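Local coordinates for protein orotidine 5'-phosphate decarboxylase (Pyrococcus horikoshii, PDB 2CZF) that probably catalyses the decarboxylation of orotidine 5'-monophosphate to UMP, the last step of de novo UMP synthesis, as a homodimeric TIM barrel, at residues 4-9 / 26-31; 52-57 / 77-82. All coordinates share one frame; numbering follows the deposited sequence.

Contact 1 of 2, residues 4-9 / 26-31; sequences LALDVY and SMIKVN. With XMP (xanthosine-5'-monophosphate), chain C.
Lys29 NZ is gripped from several sides: it donates to O3' of the bound xanthosine monophosphate at 2.8 Å and to water 2, which in turn donates to Asp7 OD1, and it forms a salt bridge with Asp57 on the next strand. The site lies where the first two parallel strands of the TIM barrel end, joined through helix 11-21 as a beta-alpha-beta crossover. Backbone bonds set the register: Leu4 N donates to Met27 O, Lys29 N to Leu4 O at 2.8 Å, and Leu6 N to Lys29 O. Ala5 and Lys29 therefore share the face turned to the nucleotide, whereas Leu4 and Ile28 lie on the other, Leu4 against helix 11-21; past the strand end, Leu6 also packs on that helix. The Lys29 chain starts straight, CG anti to the backbone N (chi1 179°), then bends at chi3 and chi4, carrying Lys29 CE past Ala5 CB at 4.1 Å. Asp7 OD2 receives a weak bond from the same ribose hydroxyl. Asp7 OD1 stays 4.5 Å from Lys29 NZ, and water 2 bridges them, donating also to Lys29 O. The O3' hydroxyl thus sits between Asp7 and Lys29, both substrate-binding residues.

Beyond the strands, Asn31 OD1 caps helix 32-38 at Leu34 N. The amide lies nearly coplanar with the Tyr9 ring, 23° between planes, and at the ring edge Asn31 ND2 donates to Tyr9 OH at 3.1 Å.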
# COMPACT_ATOMS: atom_id res chain seq x y z
N LEU A 4 6.48 9.88 16.71
CA LEU A 4 6.70 11.02 15.82
C LEU A 4 6.46 10.64 14.36
O LEU A 4 7.12 9.74 13.83
CB LEU A 4 8.13 11.55 15.97
CG LEU A 4 8.50 12.71 15.04
CD1 LEU A 4 7.76 13.97 15.47
CD2 LEU A 4 10.01 12.95 15.08
N ALA A 5 5.51 11.32 13.73
CA ALA A 5 5.19 11.08 12.32
C ALA A 5 6.15 11.98 11.55
O ALA A 5 5.87 13.16 11.32
CB ALA A 5 3.76 11.47 12.04
N LEU A 6 7.29 11.42 11.16
CA LEU A 6 8.30 12.19 10.45
C LEU A 6 7.92 12.49 9.01
O LEU A 6 8.62 12.08 8.09
CB LEU A 6 9.65 11.47 10.51
CG LEU A 6 10.88 12.33 10.25
CD1 LEU A 6 10.89 13.52 11.19
CD2 LEU A 6 12.13 11.49 10.44
N ASP A 7 6.82 13.21 8.84
CA ASP A 7 6.33 13.57 7.53
C ASP A 7 6.97 14.84 7.01
O ASP A 7 6.28 15.78 6.59
CB ASP A 7 4.82 13.75 7.55
CG ASP A 7 4.13 12.50 8.02
OD1 ASP A 7 4.72 11.42 7.87
OD2 ASP A 7 2.99 12.60 8.53
N VAL A 8 8.29 14.87 7.08
CA VAL A 8 9.11 15.96 6.60
C VAL A 8 9.99 15.29 5.54
O VAL A 8 11.17 14.99 5.78
CB VAL A 8 9.98 16.59 7.72
CG1 VAL A 8 9.16 17.57 8.55
CG2 VAL A 8 10.55 15.50 8.61
N TYR A 9 9.38 15.05 4.39
CA TYR A 9 9.96 14.35 3.25
C TYR A 9 11.26 14.84 2.64
O TYR A 9 11.72 14.29 1.63
CB TYR A 9 8.89 14.26 2.17
CG TYR A 9 7.55 13.91 2.75
CD1 TYR A 9 7.35 12.70 3.42
CD2 TYR A 9 6.48 14.80 2.67
CE1 TYR A 9 6.12 12.39 3.99
CE2 TYR A 9 5.25 14.51 3.25
CZ TYR A 9 5.08 13.30 3.91
OH TYR A 9 3.86 13.00 4.48
N SER A 26 8.93 7.46 21.66
CA SER A 26 9.11 6.02 21.81
C SER A 26 9.35 5.32 20.47
O SER A 26 10.01 4.27 20.42
CB SER A 26 7.88 5.41 22.49
OG SER A 26 7.54 6.13 23.66
N MET A 27 8.80 5.88 19.40
CA MET A 27 8.98 5.32 18.06
C MET A 27 8.95 6.45 17.06
O MET A 27 8.50 7.54 17.36
CB MET A 27 7.88 4.32 17.70
CG MET A 27 7.89 3.07 18.54
SD MET A 27 6.31 2.76 19.34
CE MET A 27 5.96 1.12 18.77
N ILE A 28 9.42 6.14 15.86
CA ILE A 28 9.42 7.08 14.75
C ILE A 28 8.62 6.40 13.65
O ILE A 28 8.92 5.25 13.31
CB ILE A 28 10.85 7.31 14.20
CG1 ILE A 28 11.74 7.94 15.27
CG2 ILE A 28 10.78 8.18 12.94
CD1 ILE A 28 13.21 8.01 14.87
N LYS A 29 7.62 7.08 13.11
CA LYS A 29 6.81 6.48 12.04
C LYS A 29 7.17 7.09 10.69
O LYS A 29 7.15 8.31 10.54
CB LYS A 29 5.31 6.71 12.29
CG LYS A 29 4.41 6.13 11.18
CD LYS A 29 2.91 6.33 11.45
CE LYS A 29 2.42 7.71 11.05
NZ LYS A 29 2.59 7.91 9.59
N VAL A 30 7.53 6.25 9.71
CA VAL A 30 7.84 6.76 8.38
C VAL A 30 6.82 6.19 7.38
O VAL A 30 6.28 5.10 7.57
CB VAL A 30 9.28 6.37 7.91
CG1 VAL A 30 10.29 6.77 8.97
CG2 VAL A 30 9.36 4.89 7.62
N ASN A 31 6.57 6.93 6.30
CA ASN A 31 5.60 6.51 5.30
C ASN A 31 6.23 6.29 3.92
O ASN A 31 7.46 6.42 3.75
CB ASN A 31 4.49 7.56 5.20
CG ASN A 31 5.03 8.95 4.92
OD1 ASN A 31 6.15 9.11 4.42
ND2 ASN A 31 4.22 9.96 5.22
P XMP C . -0.88 15.27 11.85
O1P XMP C . -2.17 15.97 11.60
O2P XMP C . -0.35 15.48 13.35
O5' XMP C . -0.97 13.68 11.63
O3P XMP C . 0.29 15.79 10.87
C5' XMP C . -0.08 12.83 12.34
C4' XMP C . -0.04 11.43 11.72
O4' XMP C . -1.40 10.97 11.56
C1' XMP C . -1.48 10.45 10.22
N9 XMP C . -2.90 10.35 9.79
C4 XMP C . -3.58 9.22 9.68
N3 XMP C . -3.23 7.88 9.89
N1 XMP C . -5.46 7.20 9.26
C2 XMP C . -4.17 6.86 9.69
O2 XMP C . -3.88 5.68 9.89
C6 XMP C . -5.80 8.55 9.05
O6 XMP C . -6.94 8.84 8.66
C5 XMP C . -4.87 9.55 9.26
N7 XMP C . -4.91 10.87 9.15
C8 XMP C . -3.71 11.36 9.47
C2' XMP C . -0.68 11.47 9.43
O2' XMP C . -0.33 10.93 8.15
C3' XMP C . 0.56 11.49 10.32
O3' XMP C . 1.35 10.32 10.08
O HOH W 1 7.68 9.60 6.89
O HOH W 2 4.97 9.00 9.19

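Contact 2 of 2, residues 52-57 / 77-82; sequences VEIIAD and AGADYV
Ile54 O accepts two backbone bonds, from Asp80 N at 2.8 Å and Tyr81 N at 3.1 Å, both in its carbonyl plane, before the parallel pairing continues with Ala56 N to Tyr81 O, an almost straight bond of 2.9 Å. The side chain of Asp80 reaches back to the start of the other strand, where OD2 takes the N-H of Ile54 through its anti lone pair at 2.8 Å. A salt bridge to Lys47 gives the same oxygen a second partner. Glu53 passes this carboxylate at about a right angle, its CB and CG packed against Asp80 OD2. From CG onward the glutamate chain is extended (chi2 -176°), which carries its carboxylate to the phenol: Tyr81 OH donates to Glu53 OE2 at 2.7 Å, approaching from above the carboxylate plane, with OE2 itself at the edge of the ring. Replacing Glu53 with an alanine would probably leave the Tyr81 hydroxyl without this acceptor and open a gap beside Asp80. Further along, Ile55 CG1 meets Tyr81 CD1 at 3.9 Å; the Tyr81 side chain also touches Ile103 of strand 101-105, and its ring meets that of Phe134. Toward helix 64-76, Ala56 CB lies 4.1 Å from Ala79 CB, and both touch Val74. Packing is tight at the turn, where Ile54 CG2 comes within 3.3 Å of Ala79 CA. Gly78, with its positive phi, ends the helix there in a Schellman motif and turns the chain into the next strand. The whole is a right-handed beta-alpha-beta crossover of the TIM barrel, strands three and four side by side, the former running on to the substrate-binding Asp57 and the proton donor Lys59.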
# COMPACT_ATOMS: atom_id res chain seq x y z
N VAL A 52 15.76 5.23 18.23
CA VAL A 52 14.33 5.00 18.47
C VAL A 52 13.72 3.96 17.52
O VAL A 52 14.04 3.94 16.33
CB VAL A 52 13.54 6.32 18.30
CG1 VAL A 52 12.12 6.14 18.79
CG2 VAL A 52 14.24 7.45 19.05
N GLU A 53 12.84 3.10 18.04
CA GLU A 53 12.20 2.08 17.20
C GLU A 53 11.48 2.76 16.04
O GLU A 53 11.14 3.94 16.11
CB GLU A 53 11.21 1.23 18.02
CG GLU A 53 11.91 0.13 18.82
CD GLU A 53 10.95 -0.78 19.56
OE1 GLU A 53 11.37 -1.90 19.94
OE2 GLU A 53 9.78 -0.38 19.79
N ILE A 54 11.27 2.01 14.96
CA ILE A 54 10.61 2.60 13.80
C ILE A 54 9.40 1.81 13.30
O ILE A 54 9.42 0.57 13.24
CB ILE A 54 11.62 2.80 12.65
CG1 ILE A 54 10.89 3.27 11.38
CG2 ILE A 54 12.36 1.51 12.39
CD1 ILE A 54 11.82 3.67 10.23
N ILE A 55 8.35 2.55 12.97
CA ILE A 55 7.10 2.01 12.44
C ILE A 55 7.06 2.40 10.98
O ILE A 55 7.14 3.59 10.65
CB ILE A 55 5.85 2.64 13.11
CG1 ILE A 55 5.76 2.25 14.58
CG2 ILE A 55 4.59 2.19 12.38
CD1 ILE A 55 4.59 2.92 15.31
N ALA A 56 6.95 1.41 10.09
CA ALA A 56 6.86 1.70 8.66
C ALA A 56 5.37 1.74 8.32
O ALA A 56 4.71 0.70 8.23
CB ALA A 56 7.57 0.62 7.84
N ASP A 57 4.83 2.94 8.16
CA ASP A 57 3.42 3.11 7.84
C ASP A 57 3.24 2.82 6.36
O ASP A 57 3.27 3.73 5.54
CB ASP A 57 2.99 4.55 8.15
CG ASP A 57 1.50 4.73 8.03
OD1 ASP A 57 0.80 3.75 7.69
OD2 ASP A 57 1.02 5.86 8.29
N ALA A 77 15.40 -3.75 6.59
CA ALA A 77 16.05 -2.45 6.57
C ALA A 77 16.12 -1.83 7.96
O ALA A 77 16.74 -0.79 8.14
CB ALA A 77 15.31 -1.51 5.62
N GLY A 78 15.47 -2.46 8.94
CA GLY A 78 15.49 -1.93 10.29
C GLY A 78 14.15 -1.55 10.91
O GLY A 78 14.10 -1.20 12.09
N ALA A 79 13.07 -1.60 10.15
CA ALA A 79 11.76 -1.26 10.70
C ALA A 79 11.43 -2.26 11.80
O ALA A 79 11.75 -3.44 11.68
CB ALA A 79 10.68 -1.33 9.60
N ASP A 80 10.81 -1.78 12.88
CA ASP A 80 10.42 -2.66 13.98
C ASP A 80 8.95 -3.12 13.86
O ASP A 80 8.59 -4.19 14.33
CB ASP A 80 10.63 -1.94 15.32
CG ASP A 80 12.08 -1.64 15.59
OD1 ASP A 80 12.85 -2.60 15.80
OD2 ASP A 80 12.46 -0.45 15.57
N TYR A 81 8.12 -2.29 13.24
CA TYR A 81 6.71 -2.64 13.05
C TYR A 81 6.30 -2.21 11.66
O TYR A 81 6.86 -1.28 11.10
CB TYR A 81 5.79 -1.88 14.04
CG TYR A 81 6.25 -1.89 15.47
CD1 TYR A 81 7.30 -1.07 15.89
CD2 TYR A 81 5.63 -2.71 16.41
CE1 TYR A 81 7.73 -1.08 17.21
CE2 TYR A 81 6.06 -2.72 17.74
CZ TYR A 81 7.11 -1.91 18.13
OH TYR A 81 7.53 -1.90 19.44
N VAL A 82 5.31 -2.90 11.09
CA VAL A 82 4.80 -2.53 9.78
C VAL A 82 3.29 -2.44 9.91
O VAL A 82 2.65 -3.34 10.47
CB VAL A 82 5.15 -3.58 8.71
CG1 VAL A 82 4.43 -3.23 7.38
CG2 VAL A 82 6.64 -3.60 8.48

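From the N terminus, strand 2-5 leads through helix 11-21 to strand 27-31, and contact 1 closes that loop. The chain then passes through helices 32-38 and 41-47 before strand 53-60 and helix 64-76 lead into strand 81-85, where contact 2 closes a second loop. The two loops follow in series, neither enclosing nor crossing the other. Strands 27-31 and 53-60 are neighbours, so the contacts, with centres 10 Å apart, join into four consecutive barrel strands. Probable backbone hydrogen bonds from Ile55 N to Ile28 O and Asp57 N to Val30 O sew this seam, and Met27 CE packs against Tyr81 CE1.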